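Local coordinates for (S)-2-haloacid dehalogenase IVA (Burkholderia cepacia, PDB 2NO4) that catalyses the hydrolytic dehalogenation of short-chain (S)-2-haloalkanoic acids to (R)-2-hydroxyalkanoic acids, inverting the configuration at the carbon that bore the halogen, at the interface of chains A and B. Coordinates in Å, arbitrary orientation; residue numbers count along the deposited sequence, not the author numbering. Chains: chain A/B, (S)-2-haloacid dehalogenase IVA.

The interface of chains A and B. Residues chain A 210-212, 214; chain B 53, 57, 80, 83-84.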
# COMPACT_ATOMS: atom_id res chain seq x y z
N PRO A 210 11.08 11.48 -6.98
CA PRO A 210 12.18 11.27 -6.03
C PRO A 210 12.50 9.77 -5.82
O PRO A 210 11.64 8.90 -6.14
CB PRO A 210 11.66 11.90 -4.74
CG PRO A 210 10.56 12.86 -5.17
CD PRO A 210 9.93 12.16 -6.36
N PRO A 211 13.74 9.46 -5.32
CA PRO A 211 14.11 8.06 -5.09
C PRO A 211 13.37 7.47 -3.86
O PRO A 211 12.96 8.19 -2.94
CB PRO A 211 15.62 8.13 -4.81
CG PRO A 211 15.83 9.51 -4.20
CD PRO A 211 14.82 10.41 -4.94
N GLU A 212 13.21 6.15 -3.88
CA GLU A 212 12.61 5.42 -2.77
C GLU A 212 13.33 4.10 -2.69
O GLU A 212 14.06 3.75 -3.61
CB GLU A 212 11.15 5.14 -3.07
CG GLU A 212 10.30 6.38 -3.14
CD GLU A 212 8.85 6.02 -3.42
OE1 GLU A 212 8.14 5.80 -2.44
OE2 GLU A 212 8.45 5.92 -4.61
N GLU A 214 15.91 2.85 -1.05
CA GLU A 214 17.32 3.08 -1.40
C GLU A 214 18.29 1.98 -0.99
O GLU A 214 19.41 1.93 -1.50
CB GLU A 214 17.77 4.45 -0.89
CG GLU A 214 17.13 5.57 -1.72
CD GLU A 214 17.45 6.93 -1.18
OE1 GLU A 214 16.74 7.90 -1.51
OE2 GLU A 214 18.42 7.04 -0.40
N ARG B 53 2.31 6.64 1.57
CA ARG B 53 3.64 6.05 1.41
C ARG B 53 4.12 5.37 2.70
O ARG B 53 4.77 4.34 2.64
CB ARG B 53 4.71 7.09 1.00
CG ARG B 53 4.83 7.30 -0.49
CD ARG B 53 4.89 5.97 -1.29
NE ARG B 53 5.46 6.15 -2.64
CZ ARG B 53 4.76 6.54 -3.72
NH1 ARG B 53 5.37 6.68 -4.87
NH2 ARG B 53 3.45 6.82 -3.65
N TYR B 57 5.16 1.60 2.51
CA TYR B 57 6.47 1.12 2.99
C TYR B 57 6.33 0.00 3.99
O TYR B 57 7.12 -0.92 3.97
CB TYR B 57 7.35 2.25 3.57
CG TYR B 57 7.72 3.31 2.58
CD1 TYR B 57 7.64 3.08 1.19
CD2 TYR B 57 8.11 4.59 3.01
CE1 TYR B 57 7.99 4.13 0.25
CE2 TYR B 57 8.47 5.64 2.10
CZ TYR B 57 8.40 5.40 0.75
OH TYR B 57 8.78 6.45 -0.09
N PHE B 80 10.05 11.83 1.03
CA PHE B 80 9.52 11.59 -0.30
C PHE B 80 8.38 12.56 -0.68
O PHE B 80 8.37 13.06 -1.81
CB PHE B 80 9.05 10.13 -0.45
CG PHE B 80 8.46 9.85 -1.77
CD1 PHE B 80 9.27 9.60 -2.88
CD2 PHE B 80 7.06 9.91 -1.94
CE1 PHE B 80 8.70 9.37 -4.15
CE2 PHE B 80 6.49 9.67 -3.20
CZ PHE B 80 7.31 9.40 -4.30
N ARG B 83 9.76 16.22 -1.17
CA ARG B 83 10.43 16.32 -2.48
C ARG B 83 9.43 16.27 -3.66
O ARG B 83 9.57 16.97 -4.65
CB ARG B 83 11.47 15.20 -2.63
CG ARG B 83 12.62 15.28 -1.67
CD ARG B 83 13.44 13.97 -1.67
NE ARG B 83 14.69 14.16 -0.94
CZ ARG B 83 15.57 13.19 -0.70
NH1 ARG B 83 15.31 11.94 -1.08
NH2 ARG B 83 16.70 13.48 -0.04
N THR B 84 8.40 15.44 -3.54
CA THR B 84 7.39 15.30 -4.61
C THR B 84 6.74 16.66 -4.85
O THR B 84 6.52 17.05 -6.02
CB THR B 84 6.35 14.23 -4.21
OG1 THR B 84 6.99 12.94 -4.22
CG2 THR B 84 5.15 14.21 -5.17
O HOH W 1 12.81 10.47 -1.44
O HOH W 2 17.91 10.33 -0.98
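A loop of chain A, residues 210-214, lies against helices 43-63 and 70-84 of chain B; the two-fold symmetry repeats the contact with the chains exchanged, in what may be the enzyme's dimer. A:Glu212 reaches across with its chain extended beyond CG (chi2 -179°), and its carboxylate docks side-on against the guanidinium of B:Arg53. B:Arg53 NE donates an in-plane hydrogen bond, also a salt bridge, to the syn lone pair of A:Glu212 OE1, 2.7 Å away. B:Arg53 NH1 donates a longer one to A:Glu212 OE2 (3.2 Å), from above the carboxylate plane. A:Glu212 OE1 also accepts from the phenol OH of B:Tyr57, at 2.5 Å, on its anti lone pair; this neutral donor suits an oxygen shared with arginine, and together the donors would favour the charged carboxylate. B:Phe80, with CG anti to its backbone N (chi1 178°), supplies a flat floor: carboxylate and ring planes are 22° apart, stacked. CE2 of this ring covers a face of the B:Arg53 guanidinium, so an aromatic suits a place beside both charged groups. The rigid A:Pro210 presents its CG to CB of B:Arg83 at 3.6 Å and also packs on B:Phe80 and B:Thr84, whose OG1, satisfied by a hydrogen bond to the carbonyl O of B:Phe80, can face the proline. B:Arg83, extended from CG to NE, runs past A:Pro210. Its NH1 is linked through water 1 to A:Pro211 O and through water 2, 2.8 Å from A:Glu214 OE1, to that carboxylate.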